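Beta-glucosidase (Saccharopolyspora erythraea D, PDB 5M6G) probably hydrolyses terminal, non-reducing beta-D-glucosyl residues with release of beta-D-glucose, as a member of glycosyl hydrolase family 3. Local coordinates at residues A[298-306]-A[365-376]; A[538-547]-A[584-592]. One frame throughout, in Å; residues are numbered along the deposited sequence.

Contact 1 (A[298-306]-A[365-376])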
loop_
_atom_site.group_PDB
_atom_site.type_symbol
_atom_site.label_atom_id
_atom_site.label_comp_id
_atom_site.label_asym_id
_atom_site.label_seq_id
_atom_site.Cartn_x
_atom_site.Cartn_y
_atom_site.Cartn_z
ATOM N N LYS A 298 -19.697 8.180 7.578
ATOM C CA LYS A 298 -20.017 8.143 9.001
ATOM C C LYS A 298 -21.486 7.810 9.229
ATOM O O LYS A 298 -21.822 7.066 10.158
ATOM C CB LYS A 298 -19.663 9.479 9.654
ATOM C CG LYS A 298 -18.170 9.676 9.874
ATOM C CD LYS A 298 -17.892 10.952 10.651
ATOM C CE LYS A 298 -16.412 11.083 10.988
ATOM N NZ LYS A 298 -16.158 12.312 11.808
ATOM N N GLY A 299 -22.371 8.333 8.387
ATOM C CA GLY A 299 -23.793 8.184 8.632
ATOM C C GLY A 299 -24.335 6.881 8.093
ATOM O O GLY A 299 -24.600 5.942 8.849
ATOM N N GLU A 300 -24.468 6.807 6.767
ATOM C CA GLU A 300 -25.119 5.660 6.146
ATOM C C GLU A 300 -24.351 4.368 6.406
ATOM O O GLU A 300 -24.953 3.341 6.742
ATOM C CB GLU A 300 -25.280 5.902 4.650
ATOM C CG GLU A 300 -25.946 4.742 3.951
ATOM C CD GLU A 300 -25.944 4.875 2.446
ATOM O OE1 GLU A 300 -25.995 6.018 1.943
ATOM O OE2 GLU A 300 -25.879 3.822 1.776
ATOM N N LEU A 301 -23.019 4.395 6.249
ATOM C CA LEU A 301 -22.203 3.215 6.510
ATOM C C LEU A 301 -21.906 3.028 7.989
ATOM O O LEU A 301 -21.327 1.999 8.363
ATOM C CB LEU A 301 -20.878 3.281 5.732
ATOM C CG LEU A 301 -20.997 3.316 4.203
ATOM C CD1 LEU A 301 -19.654 3.087 3.500
ATOM C CD2 LEU A 301 -22.025 2.315 3.733
ATOM N N GLY A 302 -22.271 3.997 8.828
ATOM C CA GLY A 302 -22.092 3.862 10.267
ATOM C C GLY A 302 -20.658 3.691 10.721
ATOM O O GLY A 302 -20.413 3.007 11.720
ATOM N N PHE A 303 -19.700 4.296 10.020
ATOM C CA PHE A 303 -18.297 4.176 10.407
ATOM C C PHE A 303 -18.030 4.965 11.686
ATOM O O PHE A 303 -18.188 6.190 11.702
ATOM C CB PHE A 303 -17.398 4.677 9.285
ATOM C CG PHE A 303 -15.935 4.617 9.621
ATOM C CD1 PHE A 303 -15.346 3.406 9.938
ATOM C CD2 PHE A 303 -15.150 5.763 9.590
ATOM C CE1 PHE A 303 -13.980 3.335 10.256
ATOM C CE2 PHE A 303 -13.792 5.705 9.895
ATOM C CZ PHE A 303 -13.205 4.485 10.227
ATOM N N THR A 304 -17.600 4.271 12.742
ATOM C CA THR A 304 -17.358 4.896 14.041
ATOM C C THR A 304 -15.881 5.158 14.312
ATOM O O THR A 304 -15.525 5.554 15.433
ATOM C CB THR A 304 -17.914 4.029 15.173
ATOM O OG1 THR A 304 -17.193 2.788 15.228
ATOM C CG2 THR A 304 -19.382 3.752 14.979
ATOM N N GLY A 305 -15.016 4.939 13.329
ATOM C CA GLY A 305 -13.588 5.024 13.531
ATOM C C GLY A 305 -13.029 6.388 13.200
ATOM O O GLY A 305 -13.741 7.391 13.147
ATOM N N LEU A 306 -11.727 6.413 12.939
ATOM C CA LEU A 306 -10.972 7.648 12.773
ATOM C C LEU A 306 -10.842 7.958 11.286
ATOM O O LEU A 306 -10.208 7.194 10.553
ATOM C CB LEU A 306 -9.592 7.485 13.418
ATOM C CG LEU A 306 -8.645 8.647 13.709
ATOM C CD1 LEU A 306 -7.500 8.113 14.573
ATOM C CD2 LEU A 306 -8.114 9.276 12.435
ATOM N N ARG A 365 -18.239 19.295 16.341
ATOM C CA ARG A 365 -17.416 18.696 15.297
ATOM C C ARG A 365 -16.033 18.371 15.848
ATOM O O ARG A 365 -15.499 17.277 15.611
ATOM C CB ARG A 365 -17.361 19.645 14.087
ATOM C CG ARG A 365 -16.634 19.151 12.804
ATOM C CD ARG A 365 -17.305 17.957 12.095
ATOM N NE ARG A 365 -16.916 16.659 12.653
ATOM C CZ ARG A 365 -15.718 16.103 12.497
ATOM N NH1 ARG A 365 -14.779 16.733 11.798
ATOM N NH2 ARG A 365 -15.449 14.924 13.054
ATOM N N ILE A 366 -15.472 19.286 16.644
ATOM C CA ILE A 366 -14.201 19.022 17.317
ATOM C C ILE A 366 -14.345 17.864 18.296
ATOM O O ILE A 366 -13.440 17.029 18.438
ATOM C CB ILE A 366 -13.700 20.295 18.029
ATOM C CG1 ILE A 366 -13.560 21.462 17.047
ATOM C CG2 ILE A 366 -12.385 20.019 18.784
ATOM C CD1 ILE A 366 -12.659 21.184 15.847
ATOM N N ASP A 367 -15.474 17.808 19.010
ATOM C CA ASP A 367 -15.675 16.735 19.980
ATOM C C ASP A 367 -15.852 15.396 19.284
ATOM O O ASP A 367 -15.356 14.367 19.762
ATOM C CB ASP A 367 -16.889 17.029 20.866
ATOM C CG ASP A 367 -16.611 18.084 21.927
ATOM O OD1 ASP A 367 -15.437 18.448 22.133
ATOM O OD2 ASP A 367 -17.588 18.544 22.566
ATOM N N ASP A 368 -16.571 15.380 18.160
ATOM C CA ASP A 368 -16.704 14.142 17.403
ATOM C C ASP A 368 -15.338 13.637 16.946
ATOM O O ASP A 368 -15.025 12.449 17.084
ATOM C CB ASP A 368 -17.638 14.360 16.209
ATOM C CG ASP A 368 -17.620 13.204 15.240
ATOM O OD1 ASP A 368 -18.075 12.110 15.621
ATOM O OD2 ASP A 368 -17.160 13.392 14.094
ATOM N N ALA A 369 -14.502 14.531 16.407
ATOM C CA ALA A 369 -13.181 14.106 15.953
ATOM C C ALA A 369 -12.359 13.573 17.116
ATOM O O ALA A 369 -11.676 12.547 16.992
ATOM C CB ALA A 369 -12.456 15.268 15.271
ATOM N N ASN A 370 -12.434 14.240 18.270
ATOM C CA ASN A 370 -11.641 13.785 19.407
ATOM C C ASN A 370 -12.159 12.473 19.960
ATOM O O ASN A 370 -11.373 11.608 20.341
ATOM C CB ASN A 370 -11.620 14.841 20.493
ATOM C CG ASN A 370 -10.473 15.771 20.329
ATOM O OD1 ASN A 370 -9.490 15.687 21.066
ATOM N ND2 ASN A 370 -10.551 16.628 19.314
ATOM N N ARG A 371 -13.477 12.312 20.040
ATOM C CA ARG A 371 -14.009 11.036 20.508
ATOM C C ARG A 371 -13.526 9.888 19.627
ATOM O O ARG A 371 -13.146 8.818 20.126
ATOM C CB ARG A 371 -15.530 11.102 20.528
ATOM C CG ARG A 371 -16.212 9.913 21.151
ATOM C CD ARG A 371 -17.653 10.288 21.465
ATOM N NE ARG A 371 -17.713 11.572 22.157
ATOM C CZ ARG A 371 -18.296 12.677 21.688
ATOM N NH1 ARG A 371 -18.904 12.691 20.502
ATOM N NH2 ARG A 371 -18.281 13.779 22.424
ATOM N N ARG A 372 -13.504 10.104 18.312
ATOM C CA ARG A 372 -13.056 9.055 17.401
ATOM C C ARG A 372 -11.557 8.781 17.550
ATOM O O ARG A 372 -11.142 7.617 17.605
ATOM C CB ARG A 372 -13.428 9.437 15.973
ATOM C CG ARG A 372 -14.938 9.423 15.746
ATOM C CD ARG A 372 -15.324 10.059 14.436
ATOM N NE ARG A 372 -16.761 9.964 14.206
ATOM C CZ ARG A 372 -17.344 8.980 13.530
ATOM N NH1 ARG A 372 -16.601 8.006 13.006
ATOM N NH2 ARG A 372 -18.668 8.979 13.370
ATOM N N ILE A 373 -10.734 9.827 17.647
ATOM C CA ILE A 373 -9.289 9.625 17.789
ATOM C C ILE A 373 -8.970 8.971 19.128
ATOM O O ILE A 373 -8.245 7.969 19.193
ATOM C CB ILE A 373 -8.531 10.959 17.640
ATOM C CG1 ILE A 373 -8.663 11.540 16.234
ATOM C CG2 ILE A 373 -7.059 10.790 18.032
ATOM C CD1 ILE A 373 -8.474 13.061 16.201
ATOM N N LEU A 374 -9.501 9.531 20.221
ATOM C CA LEU A 374 -9.141 9.021 21.543
ATOM C C LEU A 374 -9.637 7.596 21.739
ATOM O O LEU A 374 -8.960 6.787 22.380
ATOM C CB LEU A 374 -9.699 9.934 22.636
ATOM C CG LEU A 374 -9.108 11.339 22.657
ATOM C CD1 LEU A 374 -9.892 12.214 23.641
ATOM C CD2 LEU A 374 -7.616 11.277 23.010
ATOM N N THR A 375 -10.816 7.271 21.196
ATOM C CA THR A 375 -11.320 5.906 21.311
ATOM C C THR A 375 -10.316 4.905 20.753
ATOM O O THR A 375 -10.028 3.882 21.385
ATOM C CB THR A 375 -12.672 5.785 20.600
ATOM O OG1 THR A 375 -13.657 6.513 21.349
ATOM C CG2 THR A 375 -13.114 4.330 20.495
ATOM N N LYS A 376 -9.742 5.204 19.587
ATOM C CA LYS A 376 -8.774 4.292 18.988
ATOM C C LYS A 376 -7.490 4.225 19.807
ATOM O O LYS A 376 -6.883 3.152 19.931
ATOM C CB LYS A 376 -8.494 4.721 17.549
ATOM C CG LYS A 376 -9.692 4.476 16.632
ATOM C CD LYS A 376 -9.885 2.966 16.430
ATOM C CE LYS A 376 -11.278 2.603 15.888
ATOM N NZ LYS A 376 -12.381 2.792 16.897
HETATM O O HOH W 1 -20.988 7.369 12.717
HETATM O O HOH W 2 -13.055 5.586 17.072
HETATM O O HOH W 3 -14.382 1.948 15.072
#

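Contact 2 (A[538-547]-A[584-592])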
loop_
_atom_site.group_PDB
_atom_site.type_symbol
_atom_site.label_atom_id
_atom_site.label_comp_id
_atom_site.label_asym_id
_atom_site.label_seq_id
_atom_site.Cartn_x
_atom_site.Cartn_y
_atom_site.Cartn_z
ATOM N N THR A 538 7.246 -10.482 -16.975
ATOM C CA THR A 538 6.982 -9.064 -16.769
ATOM C C THR A 538 7.017 -8.776 -15.272
ATOM O O THR A 538 6.261 -9.373 -14.496
ATOM C CB THR A 538 5.645 -8.615 -17.378
ATOM O OG1 THR A 538 4.560 -9.391 -16.850
ATOM C CG2 THR A 538 5.679 -8.723 -18.909
ATOM N N VAL A 539 7.928 -7.903 -14.870
ATOM C CA VAL A 539 7.927 -7.315 -13.536
ATOM C C VAL A 539 7.354 -5.918 -13.710
ATOM O O VAL A 539 8.013 -5.036 -14.271
ATOM C CB VAL A 539 9.334 -7.289 -12.923
ATOM C CG1 VAL A 539 9.358 -6.450 -11.619
ATOM C CG2 VAL A 539 9.793 -8.694 -12.630
ATOM N N SER A 540 6.117 -5.718 -13.259
ATOM C CA SER A 540 5.408 -4.483 -13.561
ATOM C C SER A 540 4.299 -4.284 -12.547
ATOM O O SER A 540 3.855 -5.230 -11.898
ATOM C CB SER A 540 4.810 -4.519 -14.971
ATOM O OG SER A 540 3.798 -5.511 -15.059
ATOM N N GLY A 541 3.822 -3.048 -12.453
ATOM C CA GLY A 541 2.702 -2.762 -11.578
ATOM C C GLY A 541 1.328 -2.887 -12.205
ATOM O O GLY A 541 0.326 -2.564 -11.558
ATOM N N ARG A 542 1.238 -3.386 -13.430
ATOM C CA ARG A 542 -0.004 -3.319 -14.187
ATOM C C ARG A 542 0.191 -4.095 -15.479
ATOM O O ARG A 542 1.336 -4.388 -15.844
ATOM C CB ARG A 542 -0.351 -1.869 -14.499
ATOM C CG ARG A 542 0.827 -1.137 -15.132
ATOM C CD ARG A 542 0.560 0.349 -15.289
ATOM N NE ARG A 542 1.778 1.108 -15.034
ATOM C CZ ARG A 542 1.827 2.423 -14.849
ATOM N NH1 ARG A 542 0.708 3.158 -14.892
ATOM N NH2 ARG A 542 2.995 2.998 -14.592
ATOM N N PRO A 543 -0.874 -4.430 -16.202
ATOM C CA PRO A 543 -0.692 -4.912 -17.576
ATOM C C PRO A 543 0.137 -3.916 -18.376
ATOM O O PRO A 543 0.072 -2.704 -18.153
ATOM C CB PRO A 543 -2.129 -5.013 -18.112
ATOM C CG PRO A 543 -2.976 -5.196 -16.868
ATOM C CD PRO A 543 -2.300 -4.343 -15.821
ATOM N N LEU A 544 0.945 -4.447 -19.293
ATOM C CA LEU A 544 1.712 -3.646 -20.234
ATOM C C LEU A 544 1.256 -3.973 -21.648
ATOM O O LEU A 544 0.756 -5.067 -21.916
ATOM C CB LEU A 544 3.223 -3.902 -20.098
ATOM C CG LEU A 544 3.852 -3.585 -18.746
ATOM C CD1 LEU A 544 5.369 -3.860 -18.804
ATOM C CD2 LEU A 544 3.560 -2.147 -18.303
ATOM N N ASP A 545 1.439 -3.015 -22.552
ATOM C CA ASP A 545 0.934 -3.120 -23.923
ATOM C C ASP A 545 1.898 -3.972 -24.747
ATOM O O ASP A 545 2.916 -3.480 -25.238
ATOM C CB ASP A 545 0.770 -1.725 -24.508
ATOM C CG ASP A 545 -0.042 -1.714 -25.789
ATOM O OD1 ASP A 545 -0.578 -2.774 -26.188
ATOM O OD2 ASP A 545 -0.152 -0.625 -26.385
ATOM N N ILE A 546 1.578 -5.261 -24.895
ATOM C CA ILE A 546 2.487 -6.242 -25.477
ATOM C C ILE A 546 1.859 -7.024 -26.614
ATOM O O ILE A 546 2.483 -7.964 -27.118
ATOM C CB ILE A 546 2.987 -7.229 -24.408
ATOM C CG1 ILE A 546 1.766 -7.930 -23.802
ATOM C CG2 ILE A 546 3.843 -6.516 -23.369
ATOM C CD1 ILE A 546 2.086 -9.016 -22.883
ATOM N N ALA A 547 0.622 -6.702 -27.002
ATOM C CA ALA A 547 -0.108 -7.554 -27.936
ATOM C C ALA A 547 0.598 -7.675 -29.278
ATOM O O ALA A 547 0.445 -8.689 -29.966
ATOM C CB ALA A 547 -1.526 -7.021 -28.142
ATOM N N PRO A 584 -6.069 -10.199 -12.154
ATOM C CA PRO A 584 -6.982 -9.315 -11.422
ATOM C C PRO A 584 -7.392 -8.070 -12.193
ATOM O O PRO A 584 -8.297 -7.354 -11.743
ATOM C CB PRO A 584 -6.144 -8.938 -10.188
ATOM C CG PRO A 584 -4.739 -8.887 -10.740
ATOM C CD PRO A 584 -4.663 -10.035 -11.726
ATOM N N MET A 585 -6.719 -7.767 -13.305
ATOM C CA MET A 585 -7.109 -6.705 -14.225
ATOM C C MET A 585 -7.243 -7.310 -15.615
ATOM O O MET A 585 -6.530 -8.256 -15.961
ATOM C CB MET A 585 -6.081 -5.544 -14.285
ATOM C CG MET A 585 -6.129 -4.500 -13.150
ATOM S SD MET A 585 -5.648 -5.208 -11.572
ATOM C CE MET A 585 -5.371 -3.775 -10.512
ATOM N N THR A 586 -8.158 -6.756 -16.406
ATOM C CA THR A 586 -8.274 -7.136 -17.808
ATOM C C THR A 586 -7.067 -6.616 -18.590
ATOM O O THR A 586 -6.658 -5.464 -18.427
ATOM C CB THR A 586 -9.577 -6.572 -18.383
ATOM O OG1 THR A 586 -10.697 -7.173 -17.718
ATOM C CG2 THR A 586 -9.682 -6.851 -19.858
ATOM N N TRP A 587 -6.489 -7.457 -19.443
ATOM C CA TRP A 587 -5.240 -7.128 -20.128
ATOM C C TRP A 587 -5.528 -6.619 -21.538
ATOM O O TRP A 587 -6.077 -7.354 -22.366
ATOM C CB TRP A 587 -4.315 -8.342 -20.174
ATOM C CG TRP A 587 -2.884 -7.998 -20.448
ATOM C CD1 TRP A 587 -2.381 -7.384 -21.563
ATOM C CD2 TRP A 587 -1.760 -8.263 -19.592
ATOM N NE1 TRP A 587 -1.007 -7.247 -21.450
ATOM C CE2 TRP A 587 -0.607 -7.776 -20.247
ATOM C CE3 TRP A 587 -1.620 -8.860 -18.333
ATOM C CZ2 TRP A 587 0.664 -7.862 -19.684
ATOM C CZ3 TRP A 587 -0.345 -8.948 -17.777
ATOM C CH2 TRP A 587 0.773 -8.456 -18.452
ATOM N N MET A 588 -5.085 -5.395 -21.829
ATOM C CA MET A 588 -5.445 -4.702 -23.064
ATOM C C MET A 588 -4.873 -5.383 -24.315
ATOM O O MET A 588 -3.758 -5.920 -24.309
ATOM C CB MET A 588 -4.940 -3.258 -23.009
ATOM C CG MET A 588 -3.412 -3.155 -23.156
ATOM S SD MET A 588 -2.688 -1.582 -22.702
ATOM C CE MET A 588 -2.197 -1.910 -21.003
ATOM N N ARG A 589 -5.653 -5.341 -25.411
ATOM C CA ARG A 589 -5.092 -5.583 -26.738
ATOM C C ARG A 589 -4.338 -4.362 -27.234
ATOM O O ARG A 589 -3.442 -4.478 -28.077
ATOM C CB ARG A 589 -6.182 -5.914 -27.768
ATOM C CG ARG A 589 -6.707 -7.319 -27.725
ATOM C CD ARG A 589 -7.617 -7.610 -28.930
ATOM N NE ARG A 589 -8.329 -8.863 -28.721
ATOM C CZ ARG A 589 -7.793 -10.063 -28.901
ATOM N NH1 ARG A 589 -6.528 -10.181 -29.297
ATOM N NH2 ARG A 589 -8.519 -11.147 -28.668
ATOM N N SER A 590 -4.712 -3.192 -26.732
ATOM C CA SER A 590 -4.175 -1.934 -27.212
ATOM C C SER A 590 -4.343 -0.897 -26.116
ATOM O O SER A 590 -5.360 -0.886 -25.420
ATOM C CB SER A 590 -4.893 -1.486 -28.491
ATOM O OG SER A 590 -4.653 -0.122 -28.745
ATOM N N PHE A 591 -3.329 -0.041 -25.968
ATOM C CA PHE A 591 -3.431 1.135 -25.108
ATOM C C PHE A 591 -4.693 1.950 -25.403
ATOM O O PHE A 591 -5.257 2.584 -24.500
ATOM C CB PHE A 591 -2.173 1.979 -25.308
ATOM C CG PHE A 591 -2.049 3.129 -24.373
ATOM C CD1 PHE A 591 -1.601 2.931 -23.066
ATOM C CD2 PHE A 591 -2.350 4.416 -24.800
ATOM C CE1 PHE A 591 -1.474 4.000 -22.192
ATOM C CE2 PHE A 591 -2.230 5.492 -23.936
ATOM C CZ PHE A 591 -1.781 5.283 -22.624
ATOM N N ASP A 592 -5.162 1.931 -26.657
ATOM C CA ASP A 592 -6.342 2.690 -27.054
ATOM C C ASP A 592 -7.621 2.209 -26.376
ATOM O O ASP A 592 -8.627 2.924 -26.411
ATOM C CB ASP A 592 -6.518 2.625 -28.578
ATOM C CG ASP A 592 -5.425 3.368 -29.327
ATOM O OD1 ASP A 592 -4.704 4.163 -28.688
ATOM O OD2 ASP A 592 -5.291 3.168 -30.556
HETATM O O HOH W 4 -1.206 -5.178 -25.289
HETATM O O HOH W 5 -1.295 -0.097 -28.533
#

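Contact 1 (A[298-306]-A[365-376])
A four-membered salt-bridge network, K298, R365, D368 and R372, joins the end of helix 290-300 and the loop after it to helix 363-379. Its hub is the D368 carboxylate: K298 NZ donates to D368 OD2 at 2.7 Å on the syn lone pair, R365 NH2 takes the anti side of that oxygen, and R372 NE bonds D368 OD1. With CG anti to the backbone N (chi1 169°), the D368 carboxylate is carried to where K298 NZ can reach it. The lysine chain runs extended over one face of the R372 guanidinium, its CE lying 3.3 Å above the plane over the centre. K298 NZ and R365 NH2 lie 3.0 Å apart because both bind D368 OD2, and both also form salt bridges with D337 OD1, so that the two carboxylates probably balance their charge. Both segments belong to the N-terminal, TIM-barrel-clan part of the family 3 fold, and here the R372 guanidinium grips the loop leading into strand 306-308. R372 NH1 donates to F303 O at 2.7 Å (N-H...O 165°) and to G305 O at 2.9 Å (160°), both acceptors lying in the guanidinium plane; R372 NH2 adds a weak bond to F303 O. One water links R372 NH2 to K298 O, and another joins T304 O, R372 O and K376 NZ, whose salt-bridge partner is E379. Beyond the polar region, L306 CG packs on I373 CG1 at 3.8 Å.

Contact 2 (A[538-547]-A[584-592])
T538, near the end of strand 534-539, puts OG1 at the edge of the W587 ring, 4.2 Å from W587 CH2; from there the chain leaves the mixed sheet of the family 3 C-terminal domain as a loop that packs on loop 584-592. P543 carries the central contact. Its CA stands 3.7 Å from the centroid of the six-membered ring of W587 and 5° off the normal, a CH-pi interaction, while P543 CB lies over the same indole at 3.6 Å from W587 CD2. W587 holds CG anti to its own backbone N (chi1 -161°), which lays one face of the indole against the proline. P543 CG also meets M585 CB at 4.1 Å, whereas P543 O, buried with no polar partner in the model, has M588 CE beside it. L544 O accepts a weak bond from W587 NE1, bent to 127° despite its 2.8 Å length. A smaller alanine in place of W587 would probably leave P543 without its aromatic platform and L544 O without this donor. D545 sets CB against M588 SD, and its OD1 takes a hydrogen from a water that also donates to M588 O and accepts from I546 N. D545 OD2 accepts a long, weak bond from F591 N. The I546 and W587 side chains cross at about a right angle, with I546 CD1 3.7 Å from W587 CZ2. Last, A547 CB rests 3.2 Å from R589 O.

In the fold
The two contacts lie on opposite sides of the chain's centre, their own centres 40 Å apart and their nearest atoms about 21 Å apart, without touching. They come in series: contact 1, in the N-terminal TIM-barrel-clan part, closes before contact 2 opens in the C-terminal part. Contact 1 joins the end of helix 290-300, the loop after it and the start of strand 306-308 to helix 363-379; contact 2 joins the loop after strand 534-539 to one after helix 567-573. Each pairs segments of a single part, but contact 2 also borders the other: T586 OG1 bonds E199, and M585 touches I147 of helix 146-152, so it lies where the two parts of the enzyme meet.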